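Local coordinates for endo-n-acetyl-beta-d-glucosaminidase (Hypocrea jecorina, PDB 4AC1), which hydrolyses the chitobiose core of N-linked glycans as a family 18 endo-beta-N-acetylglucosaminidase and probably deglycosylates the cellulases of its own fungus, at residues F150-E162 with D182-G195. Residues are numbered along the deposited sequence; the frame is centred on the assembly and turned at random.
Sequences FLITLAPVASALE and DIDWYNTQFYSGFG. With ZN (zinc ion), chain K; ACT (acetate ion), chain D.
The methyl CG2 of T153 sits over the centre of the W185 six-membered ring, 3.4 Å from its centroid and 12° off the ring normal, a CH-pi contact. Threonine suits the place through its two branches: CG2 covers the indole while OG1 bonds to D123. In W185, CG lies between the backbone N and the carbonyl carbon (chi1 74°), and from there the indole leans across to strand 151-154, where L151 CD1 meets its edge at CH2. Its NE1 donates to N187 OD1, in the indole plane but from above the amide's carbonyl plane. Were W185 replaced by an alanine, the T153 methyl would probably lose its aromatic cover and N187 OD1 its indole N-H donor. On the sheet's other face, L154 CD1 packs 3.7 Å from I183 CD1, and the compact ring of P156 lies against Y186 CB. Further along, V157 CG2 rests over one face of the F194 ring, while A158 CB, small enough to fit, approaches a face of F190.

Strands 151-154 and 185-189 are neighbouring parallel strands of the GH18 (beta/alpha)8 barrel, joined through helix 172-179 as a beta-alpha-beta unit. N187 N donates to L154 O at 2.7 Å, and Q189 N to P156 O at 2.9 Å; L154 N to W185 O is weak.

At the N-terminal end D184 grips I152 twice: its backbone N donates to I152 O, and its carboxylate OD2 accepts I152 N through the anti lone pair at 2.9 Å while also pairing with R143. At the C-terminal end the Q189 amide divides its work. NE2 gives A155 O a 2.9 Å bond lying near the amide plane, which helps fix the amide's rotation, and OE1 joins E127 in binding a zinc ion. Beyond it, a water donates to both E162 OE1 and F194 O.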
# COMPACT_ATOMS: atom_id res chain seq x y z
N PHE A 150 1.62 13.21 8.04
CA PHE A 150 2.33 12.08 7.42
C PHE A 150 1.36 10.90 7.27
O PHE A 150 0.57 10.64 8.16
CB PHE A 150 3.50 11.67 8.30
CG PHE A 150 4.43 10.67 7.66
CD1 PHE A 150 5.28 11.05 6.62
CD2 PHE A 150 4.48 9.36 8.12
CE1 PHE A 150 6.15 10.14 6.04
CE2 PHE A 150 5.35 8.43 7.53
CZ PHE A 150 6.18 8.82 6.49
N LEU A 151 1.38 10.23 6.12
CA LEU A 151 0.44 9.14 5.89
C LEU A 151 0.98 7.83 6.44
O LEU A 151 2.10 7.46 6.16
CB LEU A 151 0.10 9.00 4.40
CG LEU A 151 -0.61 10.22 3.81
CD1 LEU A 151 -0.78 10.05 2.32
CD2 LEU A 151 -1.96 10.50 4.50
N ILE A 152 0.19 7.17 7.28
CA ILE A 152 0.56 5.86 7.81
C ILE A 152 -0.55 4.89 7.46
O ILE A 152 -1.70 5.09 7.85
CB ILE A 152 0.81 5.89 9.34
CG1 ILE A 152 1.93 6.88 9.68
CG2 ILE A 152 1.18 4.49 9.85
CD1 ILE A 152 2.21 7.06 11.17
N THR A 153 -0.19 3.84 6.73
CA THR A 153 -1.17 2.84 6.34
C THR A 153 -0.65 1.44 6.64
O THR A 153 0.54 1.25 6.92
CB THR A 153 -1.55 2.98 4.84
OG1 THR A 153 -0.40 2.74 4.03
CG2 THR A 153 -2.05 4.38 4.55
N LEU A 154 -1.55 0.46 6.62
CA LEU A 154 -1.16 -0.95 6.68
C LEU A 154 -1.86 -1.68 5.55
O LEU A 154 -2.78 -1.13 4.94
CB LEU A 154 -1.49 -1.57 8.04
CG LEU A 154 -0.70 -0.99 9.21
CD1 LEU A 154 -1.45 0.17 9.89
CD2 LEU A 154 -0.30 -2.08 10.18
N ALA A 155 -1.43 -2.91 5.28
CA ALA A 155 -2.00 -3.73 4.22
C ALA A 155 -2.47 -5.09 4.77
O ALA A 155 -1.94 -6.13 4.38
CB ALA A 155 -0.97 -3.90 3.09
N PRO A 156 -3.46 -5.10 5.67
CA PRO A 156 -4.02 -6.38 6.11
C PRO A 156 -4.63 -7.14 4.94
O PRO A 156 -5.18 -6.54 4.02
CB PRO A 156 -5.14 -5.95 7.06
CG PRO A 156 -5.54 -4.59 6.57
CD PRO A 156 -4.28 -3.95 6.10
N VAL A 157 -4.54 -8.47 4.98
CA VAL A 157 -5.37 -9.26 4.08
C VAL A 157 -6.81 -9.12 4.58
O VAL A 157 -7.05 -8.90 5.76
CB VAL A 157 -4.89 -10.72 3.98
CG1 VAL A 157 -3.44 -10.78 3.55
CG2 VAL A 157 -5.12 -11.48 5.27
N ALA A 158 -7.77 -9.23 3.68
CA ALA A 158 -9.15 -8.89 4.03
C ALA A 158 -9.68 -9.64 5.26
O ALA A 158 -10.25 -9.02 6.15
CB ALA A 158 -10.07 -9.10 2.83
N SER A 159 -9.45 -10.95 5.31
CA SER A 159 -9.92 -11.79 6.42
C SER A 159 -9.32 -11.35 7.77
O SER A 159 -9.87 -11.66 8.82
CB SER A 159 -9.65 -13.27 6.15
OG SER A 159 -8.31 -13.47 5.77
N ALA A 160 -8.18 -10.66 7.75
CA ALA A 160 -7.59 -10.16 9.00
C ALA A 160 -8.42 -9.05 9.65
O ALA A 160 -8.25 -8.76 10.84
CB ALA A 160 -6.16 -9.70 8.78
N LEU A 161 -9.31 -8.46 8.87
CA LEU A 161 -10.23 -7.44 9.37
C LEU A 161 -11.61 -8.03 9.71
O LEU A 161 -12.55 -7.30 10.05
CB LEU A 161 -10.37 -6.29 8.37
CG LEU A 161 -9.08 -5.58 7.95
CD1 LEU A 161 -9.41 -4.36 7.11
CD2 LEU A 161 -8.20 -5.22 9.14
N GLU A 162 -11.69 -9.36 9.60
CA GLU A 162 -12.91 -10.13 9.88
C GLU A 162 -12.65 -11.23 10.92
O GLU A 162 -13.28 -12.29 10.87
CB GLU A 162 -13.41 -10.79 8.59
CG GLU A 162 -13.74 -9.79 7.49
CD GLU A 162 -13.88 -10.45 6.13
OE1 GLU A 162 -12.86 -10.76 5.47
OE2 GLU A 162 -15.03 -10.69 5.70
N ASP A 182 -4.13 7.13 14.40
CA ASP A 182 -2.81 7.36 13.79
C ASP A 182 -2.70 6.68 12.43
O ASP A 182 -1.68 6.82 11.75
CB ASP A 182 -1.71 6.79 14.67
CG ASP A 182 -1.68 7.37 16.07
OD1 ASP A 182 -2.24 8.46 16.32
OD2 ASP A 182 -1.08 6.71 16.94
N ILE A 183 -3.73 5.95 12.03
CA ILE A 183 -3.68 5.15 10.80
C ILE A 183 -4.66 5.77 9.82
O ILE A 183 -5.84 5.92 10.14
CB ILE A 183 -4.03 3.67 11.08
CG1 ILE A 183 -2.96 3.02 11.96
CG2 ILE A 183 -4.23 2.91 9.77
CD1 ILE A 183 -3.41 1.74 12.63
N ASP A 184 -4.18 6.13 8.65
CA ASP A 184 -5.03 6.82 7.67
C ASP A 184 -5.98 5.89 6.94
O ASP A 184 -7.14 6.25 6.72
CB ASP A 184 -4.19 7.69 6.73
CG ASP A 184 -3.47 8.76 7.47
OD1 ASP A 184 -4.12 9.75 7.86
OD2 ASP A 184 -2.27 8.60 7.76
N TRP A 185 -5.50 4.70 6.55
CA TRP A 185 -6.37 3.69 5.94
C TRP A 185 -5.67 2.34 5.88
O TRP A 185 -4.47 2.22 6.18
CB TRP A 185 -6.88 4.11 4.54
CG TRP A 185 -5.86 4.04 3.44
CD1 TRP A 185 -5.55 2.95 2.68
CD2 TRP A 185 -5.04 5.11 2.95
NE1 TRP A 185 -4.59 3.26 1.76
CE2 TRP A 185 -4.26 4.58 1.90
CE3 TRP A 185 -4.87 6.46 3.31
CZ2 TRP A 185 -3.31 5.34 1.21
CZ3 TRP A 185 -3.94 7.22 2.61
CH2 TRP A 185 -3.17 6.65 1.57
N TYR A 186 -6.45 1.33 5.50
CA TYR A 186 -6.00 -0.03 5.33
C TYR A 186 -6.08 -0.42 3.86
O TYR A 186 -7.17 -0.41 3.26
CB TYR A 186 -6.86 -0.97 6.19
CG TYR A 186 -6.85 -0.64 7.67
CD1 TYR A 186 -5.82 -1.11 8.49
CD2 TYR A 186 -7.86 0.13 8.25
CE1 TYR A 186 -5.79 -0.80 9.84
CE2 TYR A 186 -7.83 0.45 9.62
CZ TYR A 186 -6.80 -0.04 10.40
OH TYR A 186 -6.78 0.28 11.74
N ASN A 187 -4.93 -0.73 3.28
CA ASN A 187 -4.82 -1.24 1.92
C ASN A 187 -5.19 -2.71 1.97
O ASN A 187 -4.35 -3.58 2.17
CB ASN A 187 -3.38 -1.07 1.43
CG ASN A 187 -3.02 0.37 1.20
OD1 ASN A 187 -3.63 1.04 0.36
ND2 ASN A 187 -2.04 0.86 1.96
N THR A 188 -6.49 -2.97 1.83
CA THR A 188 -7.01 -4.27 2.25
C THR A 188 -6.94 -5.27 1.10
O THR A 188 -7.46 -5.02 0.01
CB THR A 188 -8.43 -4.11 2.83
OG1 THR A 188 -8.40 -3.16 3.90
CG2 THR A 188 -8.94 -5.41 3.42
N GLN A 189 -6.23 -6.37 1.33
CA GLN A 189 -5.93 -7.30 0.24
C GLN A 189 -7.08 -8.30 0.02
O GLN A 189 -7.18 -9.30 0.74
CB GLN A 189 -4.60 -8.02 0.50
CG GLN A 189 -3.47 -7.09 0.93
CD GLN A 189 -2.10 -7.76 0.92
OE1 GLN A 189 -1.80 -8.52 0.01
NE2 GLN A 189 -1.28 -7.48 1.92
N PHE A 190 -7.94 -7.99 -0.95
CA PHE A 190 -9.03 -8.88 -1.37
C PHE A 190 -8.54 -9.83 -2.47
O PHE A 190 -9.03 -9.81 -3.62
CB PHE A 190 -10.26 -8.09 -1.87
CG PHE A 190 -10.97 -7.29 -0.79
CD1 PHE A 190 -10.53 -6.02 -0.43
CD2 PHE A 190 -12.10 -7.81 -0.16
CE1 PHE A 190 -11.19 -5.29 0.55
CE2 PHE A 190 -12.77 -7.09 0.82
CZ PHE A 190 -12.32 -5.81 1.17
N TYR A 191 -7.58 -10.66 -2.12
CA TYR A 191 -6.99 -11.62 -3.05
C TYR A 191 -6.19 -12.66 -2.27
O TYR A 191 -6.14 -12.60 -1.04
CB TYR A 191 -6.16 -10.93 -4.14
CG TYR A 191 -5.21 -9.83 -3.70
CD1 TYR A 191 -3.89 -10.11 -3.33
CD2 TYR A 191 -5.60 -8.49 -3.78
CE1 TYR A 191 -2.99 -9.09 -2.99
CE2 TYR A 191 -4.72 -7.46 -3.44
CZ TYR A 191 -3.42 -7.76 -3.05
OH TYR A 191 -2.57 -6.71 -2.73
N SER A 192 -5.60 -13.62 -3.00
CA SER A 192 -4.78 -14.69 -2.42
C SER A 192 -5.55 -15.63 -1.52
O SER A 192 -4.96 -16.42 -0.77
CB SER A 192 -3.55 -14.11 -1.70
OG SER A 192 -2.77 -13.39 -2.62
N GLY A 193 -6.88 -15.59 -1.62
CA GLY A 193 -7.74 -16.46 -0.84
C GLY A 193 -8.39 -15.76 0.34
O GLY A 193 -9.33 -16.27 0.93
N PHE A 194 -7.95 -14.53 0.65
CA PHE A 194 -8.30 -13.86 1.91
C PHE A 194 -9.56 -13.03 1.83
O PHE A 194 -10.14 -12.65 2.85
CB PHE A 194 -7.12 -13.02 2.39
CG PHE A 194 -5.90 -13.83 2.69
CD1 PHE A 194 -5.91 -14.76 3.74
CD2 PHE A 194 -4.77 -13.72 1.91
CE1 PHE A 194 -4.80 -15.55 4.00
CE2 PHE A 194 -3.65 -14.48 2.17
CZ PHE A 194 -3.68 -15.41 3.20
N GLY A 195 -10.00 -12.74 0.61
CA GLY A 195 -11.22 -11.95 0.41
C GLY A 195 -11.54 -11.76 -1.05
O GLY A 195 -10.72 -12.03 -1.91
ZN ZN K . -1.50 7.59 18.61
C ACT D . 0.38 -6.47 -1.16
O ACT D . -0.06 -7.14 -2.11
OXT ACT D . 1.18 -7.05 -0.40
CH3 ACT D . -0.06 -5.06 -0.93
O HOH W 1 -12.92 -12.30 3.32
O HOH W 2 -3.27 6.47 19.12
O HOH W 3 -0.77 7.61 20.45
O HOH W 4 -0.37 5.59 19.19
O HOH W 5 -0.01 9.31 18.29